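Local coordinates for protein putative phosphosugar isomerases (Salmonella typhimurium LT2, PDB 3FKJ) that probably binds a phosphorylated sugar or related carbohydrate derivative and isomerises it, at residues A[51-56]-A[226-231]; A[58-63]-A[219-224]. One frame throughout, in Å; residues are numbered along the deposited sequence.

Contact 1 (A[51-56]-A[226-231]); sequences SLTGFW and AHQESI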
ATOM      1  N   SER A  51      11.119  -7.467  -2.983  1.00 31.55           N
ATOM      2  CA  SER A  51      11.431  -7.971  -1.661  1.00 33.17           C
ATOM      3  C   SER A  51      10.543  -7.430  -0.538  1.00 31.94           C
ATOM      4  O   SER A  51      10.650  -7.875   0.597  1.00 34.56           O
ATOM      5  CB  SER A  51      12.940  -7.790  -1.367  1.00 34.84           C
ATOM      6  OG  SER A  51      13.704  -8.754  -2.103  1.00 34.61           O
ATOM      7  N   LEU A  52       9.649  -6.493  -0.874  1.00 32.23           N
ATOM      8  CA  LEU A  52       8.533  -6.136  -0.027  1.00 29.28           C
ATOM      9  C   LEU A  52       7.225  -6.828  -0.449  1.00 28.43           C
ATOM     10  O   LEU A  52       6.493  -7.368   0.405  1.00 29.21           O
ATOM     11  CB  LEU A  52       8.353  -4.633  -0.047  1.00 28.13           C
ATOM     12  CG  LEU A  52       7.262  -4.112   0.880  1.00 32.65           C
ATOM     13  CD1 LEU A  52       7.437  -4.643   2.333  1.00 27.52           C
ATOM     14  CD2 LEU A  52       7.189  -2.567   0.780  1.00 26.17           C
ATOM     15  N   THR A  53       6.893  -6.809  -1.730  1.00 28.18           N
ATOM     16  CA  THR A  53       5.646  -7.451  -2.200  1.00 28.72           C
ATOM     17  C   THR A  53       5.686  -8.981  -1.994  1.00 31.20           C
ATOM     18  O   THR A  53       4.647  -9.623  -1.897  1.00 29.42           O
ATOM     19  CB  THR A  53       5.348  -7.197  -3.701  1.00 31.13           C
ATOM     20  OG1 THR A  53       6.448  -7.625  -4.508  1.00 31.12           O
ATOM     21  CG2 THR A  53       4.931  -5.724  -4.007  1.00 30.09           C
ATOM     22  N   GLY A  54       6.896  -9.547  -1.899  1.00 28.97           N
ATOM     23  CA  GLY A  54       7.071 -10.961  -1.564  1.00 30.31           C
ATOM     24  C   GLY A  54       6.559 -11.329  -0.161  1.00 30.91           C
ATOM     25  O   GLY A  54       6.363 -12.499   0.129  1.00 31.88           O
ATOM     26  N   PHE A  55       6.330 -10.323   0.684  1.00 29.71           N
ATOM     27  CA  PHE A  55       5.785 -10.490   2.006  1.00 30.23           C
ATOM     28  C   PHE A  55       4.268 -10.379   2.089  1.00 31.56           C
ATOM     29  O   PHE A  55       3.710 -10.656   3.144  1.00 31.04           O
ATOM     30  CB  PHE A  55       6.425  -9.479   2.974  1.00 30.79           C
ATOM     31  CG  PHE A  55       7.865  -9.760   3.298  1.00 35.65           C
ATOM     32  CD1 PHE A  55       8.265 -11.043   3.708  1.00 34.92           C
ATOM     33  CD2 PHE A  55       8.817  -8.750   3.223  1.00 27.91           C
ATOM     34  CE1 PHE A  55       9.588 -11.285   4.025  1.00 32.83           C
ATOM     35  CE2 PHE A  55      10.121  -8.993   3.530  1.00 33.83           C
ATOM     36  CZ  PHE A  55      10.519 -10.258   3.918  1.00 28.34           C
ATOM     37  N   TRP A  56       3.602  -9.968   0.995  1.00 33.28           N
ATOM     38  CA  TRP A  56       2.163  -9.807   0.981  1.00 31.65           C
ATOM     39  C   TRP A  56       1.383 -11.047   1.441  1.00 33.41           C
ATOM     40  O   TRP A  56       0.422 -10.903   2.191  1.00 33.60           O
ATOM     41  CB  TRP A  56       1.634  -9.416  -0.411  1.00 32.98           C
ATOM     42  CG  TRP A  56       0.215  -8.951  -0.302  1.00 31.46           C
ATOM     43  CD1 TRP A  56      -0.911  -9.675  -0.545  1.00 36.90           C
ATOM     44  CD2 TRP A  56      -0.218  -7.672   0.156  1.00 36.15           C
ATOM     45  NE1 TRP A  56      -2.032  -8.905  -0.294  1.00 32.65           N
ATOM     46  CE2 TRP A  56      -1.634  -7.677   0.148  1.00 34.21           C
ATOM     47  CE3 TRP A  56       0.451  -6.517   0.575  1.00 44.60           C
ATOM     48  CZ2 TRP A  56      -2.403  -6.565   0.537  1.00 48.14           C
ATOM     49  CZ3 TRP A  56      -0.320  -5.387   0.949  1.00 54.29           C
ATOM     50  CH2 TRP A  56      -1.730  -5.423   0.925  1.00 47.77           C
ATOM     51  N   ALA A 226      -0.236  -8.233  -7.908  1.00 30.59           N
ATOM     52  CA  ALA A 226      -0.624  -7.286  -8.906  1.00 28.58           C
ATOM     53  C   ALA A 226       0.350  -6.119  -8.886  1.00 30.20           C
ATOM     54  O   ALA A 226       0.804  -5.658  -9.928  1.00 28.39           O
ATOM     55  CB  ALA A 226      -2.070  -6.859  -8.694  1.00 26.23           C
ATOM     56  N   HIS A 227       0.664  -5.642  -7.692  1.00 28.92           N
ATOM     57  CA  HIS A 227       1.575  -4.578  -7.553  1.00 30.88           C
ATOM     58  C   HIS A 227       2.980  -4.970  -7.984  1.00 31.02           C
ATOM     59  O   HIS A 227       3.642  -4.206  -8.677  1.00 29.60           O
ATOM     60  CB  HIS A 227       1.553  -4.039  -6.123  1.00 30.31           C
ATOM     61  CG  HIS A 227       2.378  -2.812  -5.960  1.00 34.03           C
ATOM     62  ND1 HIS A 227       2.053  -1.631  -6.583  1.00 28.78           N
ATOM     63  CD2 HIS A 227       3.562  -2.599  -5.325  1.00 29.85           C
ATOM     64  CE1 HIS A 227       2.975  -0.727  -6.295  1.00 30.80           C
ATOM     65  NE2 HIS A 227       3.897  -1.286  -5.532  1.00 28.50           N
ATOM     66  N   GLN A 228       3.425  -6.164  -7.568  1.00 29.41           N
ATOM     67  CA  GLN A 228       4.691  -6.659  -7.985  1.00 29.38           C
ATOM     68  C   GLN A 228       4.804  -6.728  -9.511  1.00 29.28           C
ATOM     69  O   GLN A 228       5.795  -6.292 -10.076  1.00 30.52           O
ATOM     70  CB  GLN A 228       4.922  -8.033  -7.374  1.00 28.36           C
ATOM     71  CG  GLN A 228       6.289  -8.672  -7.654  1.00 30.59           C
ATOM     72  CD  GLN A 228       6.453  -9.936  -6.883  1.00 34.49           C
ATOM     73  OE1 GLN A 228       6.093 -10.028  -5.667  1.00 32.89           O
ATOM     74  NE2 GLN A 228       6.914 -10.950  -7.572  1.00 27.97           N
ATOM     75  N   GLU A 229       3.806  -7.302 -10.176  1.00 28.20           N
ATOM     76  CA  GLU A 229       3.834  -7.354 -11.618  1.00 28.59           C
ATOM     77  C   GLU A 229       4.011  -5.974 -12.196  1.00 29.07           C
ATOM     78  O   GLU A 229       4.754  -5.763 -13.155  1.00 26.65           O
ATOM     79  CB  GLU A 229       2.567  -7.991 -12.151  1.00 29.22           C
ATOM     80  CG  GLU A 229       2.482  -8.099 -13.662  1.00 29.37           C
ATOM     81  CD  GLU A 229       3.351  -9.234 -14.281  1.00 34.09           C
ATOM     82  OE1 GLU A 229       4.023 -10.031 -13.596  1.00 29.62           O
ATOM     83  OE2 GLU A 229       3.342  -9.305 -15.516  1.00 32.58           O
ATOM     84  N   SER A 230       3.282  -5.022 -11.634  1.00 31.37           N
ATOM     85  CA  SER A 230       3.342  -3.639 -12.087  1.00 30.12           C
ATOM     86  C   SER A 230       4.726  -3.014 -11.989  1.00 29.42           C
ATOM     87  O   SER A 230       5.250  -2.504 -12.982  1.00 31.06           O
ATOM     88  CB  SER A 230       2.339  -2.815 -11.298  1.00 31.21           C
ATOM     89  OG  SER A 230       2.261  -1.512 -11.805  1.00 30.38           O
ATOM     90  N   ILE A 231       5.309  -3.070 -10.790  1.00 31.61           N
ATOM     91  CA  ILE A 231       6.567  -2.369 -10.499  1.00 32.68           C
ATOM     92  C   ILE A 231       7.812  -3.194 -10.886  1.00 32.95           C
ATOM     93  O   ILE A 231       8.769  -2.637 -11.405  1.00 28.70           O
ATOM     94  CB  ILE A 231       6.631  -1.812  -9.015  1.00 32.55           C
ATOM     95  CG1 ILE A 231       6.488  -2.913  -7.955  1.00 33.76           C
ATOM     96  CG2 ILE A 231       5.555  -0.682  -8.800  1.00 28.45           C
ATOM     97  CD1 ILE A 231       7.470  -2.724  -6.754  1.00 33.26           C
TER
HETATM   98  O   HOH W   1       4.306 -11.357  -3.908  1.00 18.90           O

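Contact 2 (A[58-63]-A[219-224]); sequences GKYFLD and SGPSFG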
ATOM      1  N   GLY A  58       2.062 -13.448   3.615  1.00 32.67           N
ATOM      2  CA  GLY A  58       2.078 -13.477   5.055  1.00 32.99           C
ATOM      3  C   GLY A  58       1.378 -12.296   5.711  1.00 33.48           C
ATOM      4  O   GLY A  58       0.650 -12.472   6.718  1.00 32.38           O
ATOM      5  N   LYS A  59       1.610 -11.100   5.177  1.00 31.65           N
ATOM      6  CA  LYS A  59       0.943  -9.899   5.683  1.00 30.11           C
ATOM      7  C   LYS A  59      -0.570 -10.106   5.655  1.00 30.29           C
ATOM      8  O   LYS A  59      -1.257  -9.945   6.682  1.00 28.69           O
ATOM      9  CB  LYS A  59       1.354  -8.648   4.871  1.00 31.70           C
ATOM     10  CG  LYS A  59       0.734  -7.311   5.361  1.00 36.72           C
ATOM     11  CD  LYS A  59       0.180  -6.467   4.240  1.00 48.68           C
ATOM     12  CE  LYS A  59      -0.223  -5.045   4.676  1.00 56.55           C
ATOM     13  NZ  LYS A  59      -1.151  -4.914   5.851  1.00 48.81           N
ATOM     14  N   TYR A  60      -1.083 -10.516   4.499  1.00 31.90           N
ATOM     15  CA  TYR A  60      -2.524 -10.714   4.316  1.00 32.20           C
ATOM     16  C   TYR A  60      -3.090 -11.791   5.265  1.00 32.32           C
ATOM     17  O   TYR A  60      -4.154 -11.600   5.884  1.00 33.45           O
ATOM     18  CB  TYR A  60      -2.857 -10.989   2.818  1.00 30.55           C
ATOM     19  CG  TYR A  60      -4.336 -11.196   2.545  1.00 29.84           C
ATOM     20  CD1 TYR A  60      -5.226 -10.129   2.607  1.00 30.40           C
ATOM     21  CD2 TYR A  60      -4.855 -12.450   2.271  1.00 29.52           C
ATOM     22  CE1 TYR A  60      -6.582 -10.295   2.400  1.00 32.40           C
ATOM     23  CE2 TYR A  60      -6.259 -12.632   2.066  1.00 27.84           C
ATOM     24  CZ  TYR A  60      -7.091 -11.543   2.103  1.00 31.57           C
ATOM     25  OH  TYR A  60      -8.450 -11.690   1.895  1.00 37.57           O
ATOM     26  N   PHE A  61      -2.380 -12.906   5.398  1.00 32.76           N
ATOM     27  CA  PHE A  61      -2.790 -13.971   6.312  1.00 32.79           C
ATOM     28  C   PHE A  61      -2.939 -13.477   7.757  1.00 31.96           C
ATOM     29  O   PHE A  61      -3.950 -13.746   8.444  1.00 30.65           O
ATOM     30  CB  PHE A  61      -1.783 -15.145   6.243  1.00 33.94           C
ATOM     31  CG  PHE A  61      -2.082 -16.279   7.189  1.00 32.30           C
ATOM     32  CD1 PHE A  61      -3.011 -17.251   6.858  1.00 34.05           C
ATOM     33  CD2 PHE A  61      -1.406 -16.390   8.396  1.00 34.89           C
ATOM     34  CE1 PHE A  61      -3.285 -18.312   7.723  1.00 33.03           C
ATOM     35  CE2 PHE A  61      -1.655 -17.461   9.279  1.00 30.04           C
ATOM     36  CZ  PHE A  61      -2.602 -18.424   8.939  1.00 29.58           C
ATOM     37  N   LEU A  62      -1.950 -12.728   8.219  1.00 33.55           N
ATOM     38  CA  LEU A  62      -1.973 -12.238   9.588  1.00 33.47           C
ATOM     39  C   LEU A  62      -3.031 -11.178   9.747  1.00 31.89           C
ATOM     40  O   LEU A  62      -3.732 -11.174  10.733  1.00 31.91           O
ATOM     41  CB  LEU A  62      -0.598 -11.716  10.021  1.00 33.55           C
ATOM     42  CG  LEU A  62       0.530 -12.763  10.071  1.00 31.94           C
ATOM     43  CD1 LEU A  62       1.913 -12.022  10.275  1.00 28.36           C
ATOM     44  CD2 LEU A  62       0.285 -13.791  11.198  1.00 24.87           C
ATOM     45  N   ASP A  63      -3.154 -10.268   8.796  1.00 31.91           N
ATOM     46  CA  ASP A  63      -4.191  -9.242   8.880  1.00 31.78           C
ATOM     47  C   ASP A  63      -5.572  -9.880   8.988  1.00 31.08           C
ATOM     48  O   ASP A  63      -6.427  -9.370   9.681  1.00 30.79           O
ATOM     49  CB  ASP A  63      -4.171  -8.318   7.660  1.00 29.09           C
ATOM     50  CG  ASP A  63      -2.999  -7.383   7.664  1.00 35.49           C
ATOM     51  OD1 ASP A  63      -2.298  -7.243   8.694  1.00 34.99           O
ATOM     52  OD2 ASP A  63      -2.792  -6.757   6.622  1.00 39.13           O
ATOM     53  N   SER A 219      -7.206  -7.990  -5.621  1.00 30.74           N
ATOM     54  CA  SER A 219      -7.701  -7.666  -4.295  1.00 29.34           C
ATOM     55  C   SER A 219      -7.281  -8.728  -3.339  1.00 29.43           C
ATOM     56  O   SER A 219      -6.795  -9.772  -3.750  1.00 29.44           O
ATOM     57  CB  SER A 219      -9.240  -7.584  -4.299  1.00 30.07           C
ATOM     58  OG  SER A 219      -9.815  -8.856  -4.583  1.00 28.46           O
ATOM     59  N   GLY A 220      -7.528  -8.498  -2.060  1.00 30.18           N
ATOM     60  CA  GLY A 220      -7.233  -9.520  -1.040  1.00 32.14           C
ATOM     61  C   GLY A 220      -5.871 -10.151  -1.153  1.00 31.00           C
ATOM     62  O   GLY A 220      -4.869  -9.439  -1.151  1.00 30.26           O
ATOM     63  N   PRO A 221      -5.811 -11.497  -1.272  1.00 32.44           N
ATOM     64  CA  PRO A 221      -4.516 -12.161  -1.215  1.00 33.71           C
ATOM     65  C   PRO A 221      -3.663 -11.928  -2.471  1.00 33.06           C
ATOM     66  O   PRO A 221      -2.462 -12.172  -2.447  1.00 33.34           O
ATOM     67  CB  PRO A 221      -4.905 -13.651  -1.134  1.00 34.09           C
ATOM     68  CG  PRO A 221      -6.140 -13.713  -1.915  1.00 29.49           C
ATOM     69  CD  PRO A 221      -6.889 -12.471  -1.537  1.00 32.77           C
ATOM     70  N   SER A 222      -4.306 -11.531  -3.573  1.00 32.04           N
ATOM     71  CA  SER A 222      -3.626 -11.327  -4.850  1.00 29.84           C
ATOM     72  C   SER A 222      -3.105  -9.895  -5.113  1.00 30.79           C
ATOM     73  O   SER A 222      -2.488  -9.654  -6.159  1.00 31.03           O
ATOM     74  CB  SER A 222      -4.567 -11.698  -6.002  1.00 28.86           C
ATOM     75  OG  SER A 222      -5.047 -13.016  -5.936  1.00 32.17           O
ATOM     76  N   PHE A 223      -3.388  -8.939  -4.217  1.00 32.40           N
ATOM     77  CA  PHE A 223      -3.050  -7.581  -4.473  1.00 32.14           C
ATOM     78  C   PHE A 223      -1.529  -7.350  -4.533  1.00 32.02           C
ATOM     79  O   PHE A 223      -1.036  -6.619  -5.388  1.00 29.57           O
ATOM     80  CB  PHE A 223      -3.738  -6.618  -3.517  1.00 35.09           C
ATOM     81  CG  PHE A 223      -3.371  -5.200  -3.787  1.00 37.61           C
ATOM     82  CD1 PHE A 223      -3.785  -4.598  -4.951  1.00 37.72           C
ATOM     83  CD2 PHE A 223      -2.540  -4.512  -2.954  1.00 48.78           C
ATOM     84  CE1 PHE A 223      -3.410  -3.319  -5.265  1.00 35.88           C
ATOM     85  CE2 PHE A 223      -2.181  -3.214  -3.252  1.00 54.44           C
ATOM     86  CZ  PHE A 223      -2.634  -2.619  -4.412  1.00 45.75           C
ATOM     87  N   GLY A 224      -0.777  -8.041  -3.690  1.00 33.37           N
ATOM     88  CA  GLY A 224       0.686  -7.939  -3.733  1.00 33.10           C
ATOM     89  C   GLY A 224       1.236  -8.349  -5.085  1.00 30.82           C
ATOM     90  O   GLY A 224       2.109  -7.699  -5.650  1.00 30.71           O
TER

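Contact 1 (A[51-56]-A[226-231])
T53 and Q228 face each other where the short helix 50-53 meets helix 223-238, their CA atoms 5.9 Å apart. T53 also begins a type I beta turn that runs to W56 and leads the chain into helix 56-65, while 226-231 stays helical throughout, widening to a pi turn over 229-231. The threonine suits this place because its two branches do different work. Its OG1, set between the backbone N and the carbonyl carbon (chi1 56°), donates to OE1 of Q228 at 2.7 Å, tilted 31° from the carbonyl plane, and lies against the glutamine's CB and CG as well. CG2 of T53 instead meets the imidazole of H227 at its edge, in plane, 3.7 Å from CD2. Q228 is long enough to bridge the gap: CG is anti to the backbone N and the chain runs on extended, which carries the amide oxygen over to the turn. There OE1 accepts a second bond, 2.8 Å from a water that also donates to O of T53, so one oxygen is gripped by two donors and tied to the backbone of the turn. ND1 of H227 is hydrogen-bonded to OG of S244 in strand 241-246. The contact thus joins the SIS (sugar isomerase) half to a second half whose parallel sheet is consistent with another SIS-like domain: L52 and T53 rest on Y73 of strand 70-75 and F55 on strand 91-97, while E229 and S230 pack on strand 213-218 and Q228 touches N318 of helix 313-331.

Contact 2 (A[58-63]-A[219-224])
The loop that follows strand 213-218 and leads into helix 223-238, at the carboxyl end of an inner strand of the second parallel sheet, meets helix 56-65 of the first half here. In SIS folds such strand-to-helix loops commonly line the sugar phosphate site, though no ligand marks that role at this contact. Y60 carries the helical side alone. Its CG is anti to the backbone N (chi1 -180°), which sends the phenol ring out from the helix to lie alongside P221, both side chains pointing the same way. One ring face is laid over the G220-P221 peptide link: C of G220 stands 3.6 Å and N of P221 3.5 Å above the ring plane, both over its centre. Around this, CE1 of Y60 touches CA of G220 at 3.6 Å, and CD2 approaches CB of P221 at 3.6 Å, so a flat aromatic face is matched to a flat backbone and a rigid pyrrolidine. No hydrogen bond crosses between the segments. G220 suits its place because its positive phi (47°) favours glycine and because a beta carbon there would crowd the tyrosine hydroxyl and the proline ring. Though the ring is buried, its OH is satisfied by E310. Along the helix, OD2 of D63 receives NZ of K59 on its syn lone pair, 2.6 Å away, in a salt bridge. F61 and L62 turn to helix 155-170, L62 also reaching V71 of strand 70-75; P221 and S222 pack on C313 of helix 313-331, and N of G220 bonds to E78 of the second subunit, whose A82 touches Y60.

In the fold
Both contacts join the first half of the chain to helix 223-238 or the loop leading into it, using the consecutive helices 50-53 and 56-65, and contact 2 is nested within the loop that contact 1 closes. Their centres lie about 11 Å apart. Contact 2 is fully buried and apolar, a ring laid on a peptide and a proline; contact 1 is partly buried, and there a hydroxyl, an amide and a shared water provide polar links beside one methyl-to-ring touch. They meet directly at W56, whose NE1 lies 3.0 Å from O of G220, a probable hydrogen bond that ties the turn of one to the loop of the other.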